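Local coordinates for DnaD-like replication protein (Streptococcus mutans UA159, PDB 2ZC2) that probably takes part in DNA replication initiation as a member of the DnaB/DnaD family, this fragment being one helical domain of the longer protein, at residues 41-46 with 56-61. Numbering follows the deposited sequence.
Sequences RSALRE and NYIQAI
Helices 37-50 and 55-67 of this all-helical DnaB/DnaD-family domain form a consecutive helix pair, and segments 41-46 and 56-61 are where they cross. The axes of the two segments, taken N to C, make an angle of 122° and approach to 8.7 Å, consistent with a small residue, A43, at the crossing, whose CA lies 5.6 Å from I58 CA. A43 points its methyl between two isoleucines one turn apart, with CB 3.9 Å from I61 CG2 and 4.2 Å from I58 CG2. Both isoleucines hold CG2 anti to the backbone N and CG1 beside it (chi1 -63° and -58°), which turns both CG2 branches to A43; an extended chi2 carries each CD1 onward. I58 CD1 meets L44 CD1 at 3.5 Å, the two chains lying side by side; I61 CD1 sits 3.5 Å from the carbonyl A43 O and 3.8 Å from E46 CG, the E46 and I61 side chains crossing at about a right angle. No hydrogen bond joins the segments. Helix 5-14 closes one flank, where L44 touches D9, a zinc ligand in the crystal whose OD2 hydrogen-bonds R41 NE, and I58 touches F10; further along helix 55-67, L62 and W65 pack on A43.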
ATOM      1  N   ARG A  41      -3.595  -2.342   0.631  1.00 16.74           N
ATOM      2  CA  ARG A  41      -3.440  -3.630   1.225  1.00 16.77           C
ATOM      3  C   ARG A  41      -3.115  -4.712   0.164  1.00 16.13           C
ATOM      4  O   ARG A  41      -2.279  -5.614   0.430  1.00 15.13           O
ATOM      5  CB  ARG A  41      -4.728  -3.981   2.015  1.00 17.03           C
ATOM      6  CG  ARG A  41      -4.868  -5.452   2.483  1.00 19.25           C
ATOM      7  CD  ARG A  41      -6.139  -5.615   3.404  1.00 21.41           C
ATOM      8  NE  ARG A  41      -6.016  -4.825   4.647  1.00 26.40           N
ATOM      9  CZ  ARG A  41      -6.694  -3.718   4.952  1.00 28.65           C
ATOM     10  NH1 ARG A  41      -7.583  -3.179   4.113  1.00 27.95           N
ATOM     11  NH2 ARG A  41      -6.477  -3.148   6.128  1.00 28.64           N
ATOM     12  N   SER A  42      -3.731  -4.650  -1.015  1.00 13.49           N
ATOM     13  CA  SER A  42      -3.341  -5.661  -2.003  1.00 14.69           C
ATOM     14  C   SER A  42      -1.950  -5.459  -2.639  1.00 12.62           C
ATOM     15  O   SER A  42      -1.343  -6.431  -3.082  1.00 10.73           O
ATOM     16  CB  SER A  42      -4.380  -5.856  -3.044  1.00 13.18           C
ATOM     17  OG  SER A  42      -4.408  -4.751  -3.845  1.00 25.61           O
ATOM     18  N   ALA A  43      -1.416  -4.231  -2.578  1.00 12.80           N
ATOM     19  CA  ALA A  43       0.008  -4.006  -2.937  1.00 12.05           C
ATOM     20  C   ALA A  43       0.901  -4.628  -1.896  1.00 12.90           C
ATOM     21  O   ALA A  43       1.910  -5.259  -2.230  1.00 13.55           O
ATOM     22  CB  ALA A  43       0.279  -2.552  -3.149  1.00 12.02           C
ATOM     23  N   LEU A  44       0.520  -4.487  -0.620  1.00 11.74           N
ATOM     24  CA  LEU A  44       1.228  -5.087   0.459  1.00 11.30           C
ATOM     25  C   LEU A  44       1.171  -6.643   0.292  1.00 12.66           C
ATOM     26  O   LEU A  44       2.188  -7.311   0.419  1.00 12.36           O
ATOM     27  CB  LEU A  44       0.576  -4.719   1.808  1.00 11.68           C
ATOM     28  CG  LEU A  44       1.155  -5.437   3.052  1.00  9.66           C
ATOM     29  CD1 LEU A  44       2.624  -5.031   3.230  1.00 10.69           C
ATOM     30  CD2 LEU A  44       0.427  -4.977   4.295  1.00  8.89           C
ATOM     31  N   ARG A  45      -0.021  -7.182   0.078  1.00 13.36           N
ATOM     32  CA  ARG A  45      -0.197  -8.621  -0.192  1.00 15.17           C
ATOM     33  C   ARG A  45       0.761  -9.097  -1.249  1.00 13.46           C
ATOM     34  O   ARG A  45       1.390 -10.117  -1.087  1.00 14.01           O
ATOM     35  CB  ARG A  45      -1.628  -8.943  -0.669  1.00 14.29           C
ATOM     36  CG  ARG A  45      -1.907 -10.503  -0.796  1.00 15.42           C
ATOM     37  CD  ARG A  45      -3.388 -10.818  -1.135  1.00 20.22           C
ATOM     38  NE  ARG A  45      -3.507 -10.870  -2.589  1.00 36.28           N
ATOM     39  CZ  ARG A  45      -3.998 -11.891  -3.303  1.00 41.58           C
ATOM     40  NH1 ARG A  45      -4.497 -12.990  -2.715  1.00 42.40           N
ATOM     41  NH2 ARG A  45      -4.021 -11.791  -4.632  1.00 41.84           N
ATOM     42  N   GLU A  46       0.786  -8.394  -2.378  1.00 14.57           N
ATOM     43  CA  GLU A  46       1.617  -8.791  -3.526  1.00 15.99           C
ATOM     44  C   GLU A  46       3.133  -8.742  -3.179  1.00 15.79           C
ATOM     45  O   GLU A  46       3.914  -9.625  -3.541  1.00 15.56           O
ATOM     46  CB  GLU A  46       1.260  -7.930  -4.726  1.00 15.11           C
ATOM     47  CG  GLU A  46       2.061  -8.241  -5.920  1.00 24.43           C
ATOM     48  CD  GLU A  46       1.896  -9.706  -6.310  1.00 34.70           C
ATOM     49  OE1 GLU A  46       0.716 -10.180  -6.429  1.00 31.80           O
ATOM     50  OE2 GLU A  46       2.972 -10.360  -6.462  1.00 37.90           O
ATOM     51  N   ASN A  56       9.589   0.509  -0.120  1.00 11.57           N
ATOM     52  CA  ASN A  56       9.758   0.986  -1.513  1.00 11.46           C
ATOM     53  C   ASN A  56       9.162   0.058  -2.545  1.00 10.73           C
ATOM     54  O   ASN A  56       8.538   0.499  -3.523  1.00 10.73           O
ATOM     55  CB  ASN A  56      11.258   1.190  -1.846  1.00  9.90           C
ATOM     56  CG  ASN A  56      11.900   2.308  -0.982  1.00 13.84           C
ATOM     57  OD1 ASN A  56      11.241   2.936  -0.178  1.00  9.85           O
ATOM     58  ND2 ASN A  56      13.181   2.560  -1.189  1.00 14.93           N
ATOM     59  N   TYR A  57       9.375  -1.234  -2.352  1.00 11.84           N
ATOM     60  CA  TYR A  57       8.746  -2.227  -3.253  1.00 12.41           C
ATOM     61  C   TYR A  57       7.226  -2.155  -3.283  1.00 11.19           C
ATOM     62  O   TYR A  57       6.599  -2.160  -4.355  1.00 12.04           O
ATOM     63  CB  TYR A  57       9.247  -3.654  -2.919  1.00 13.23           C
ATOM     64  CG  TYR A  57       8.887  -4.728  -3.941  1.00 18.31           C
ATOM     65  CD1 TYR A  57       9.762  -5.090  -4.971  1.00 21.55           C
ATOM     66  CD2 TYR A  57       7.679  -5.419  -3.849  1.00 20.40           C
ATOM     67  CE1 TYR A  57       9.390  -6.127  -5.904  1.00 23.37           C
ATOM     68  CE2 TYR A  57       7.319  -6.412  -4.755  1.00 20.53           C
ATOM     69  CZ  TYR A  57       8.152  -6.762  -5.780  1.00 18.55           C
ATOM     70  OH  TYR A  57       7.779  -7.798  -6.624  1.00 20.07           O
ATOM     71  N   ILE A  58       6.604  -2.079  -2.121  1.00 11.17           N
ATOM     72  CA  ILE A  58       5.142  -1.864  -2.033  1.00 11.66           C
ATOM     73  C   ILE A  58       4.707  -0.591  -2.748  1.00 11.49           C
ATOM     74  O   ILE A  58       3.802  -0.577  -3.555  1.00 11.99           O
ATOM     75  CB  ILE A  58       4.734  -1.798  -0.506  1.00 12.15           C
ATOM     76  CG1 ILE A  58       5.037  -3.139   0.162  1.00 11.45           C
ATOM     77  CG2 ILE A  58       3.207  -1.430  -0.356  1.00 13.34           C
ATOM     78  CD1 ILE A  58       5.182  -3.105   1.708  1.00 12.20           C
ATOM     79  N   GLN A  59       5.388   0.510  -2.480  1.00 12.60           N
ATOM     80  CA  GLN A  59       5.095   1.756  -3.227  1.00 14.58           C
ATOM     81  C   GLN A  59       5.280   1.652  -4.729  1.00 14.31           C
ATOM     82  O   GLN A  59       4.527   2.243  -5.420  1.00 12.86           O
ATOM     83  CB  GLN A  59       5.915   2.969  -2.720  1.00 13.54           C
ATOM     84  CG  GLN A  59       5.666   3.226  -1.263  1.00 21.32           C
ATOM     85  CD  GLN A  59       4.170   3.551  -1.004  1.00 26.58           C
ATOM     86  OE1 GLN A  59       3.565   3.017  -0.097  1.00 26.51           O
ATOM     87  NE2 GLN A  59       3.595   4.444  -1.820  1.00 29.01           N
ATOM     88  N   ALA A  60       6.311   0.951  -5.213  1.00 15.31           N
ATOM     89  CA  ALA A  60       6.465   0.720  -6.670  1.00 15.75           C
ATOM     90  C   ALA A  60       5.256  -0.052  -7.281  1.00 16.95           C
ATOM     91  O   ALA A  60       4.741   0.276  -8.378  1.00 16.09           O
ATOM     92  CB  ALA A  60       7.809   0.008  -6.946  1.00 13.70           C
ATOM     93  N   ILE A  61       4.783  -1.066  -6.562  1.00 18.23           N
ATOM     94  CA  ILE A  61       3.532  -1.730  -6.969  1.00 19.82           C
ATOM     95  C   ILE A  61       2.389  -0.742  -7.095  1.00 19.86           C
ATOM     96  O   ILE A  61       1.728  -0.721  -8.126  1.00 21.19           O
ATOM     97  CB  ILE A  61       3.143  -2.990  -6.087  1.00 19.93           C
ATOM     98  CG1 ILE A  61       4.225  -4.039  -6.099  1.00 18.34           C
ATOM     99  CG2 ILE A  61       1.808  -3.579  -6.552  1.00 21.48           C
ATOM    100  CD1 ILE A  61       4.084  -5.167  -4.967  1.00 20.79           C
TER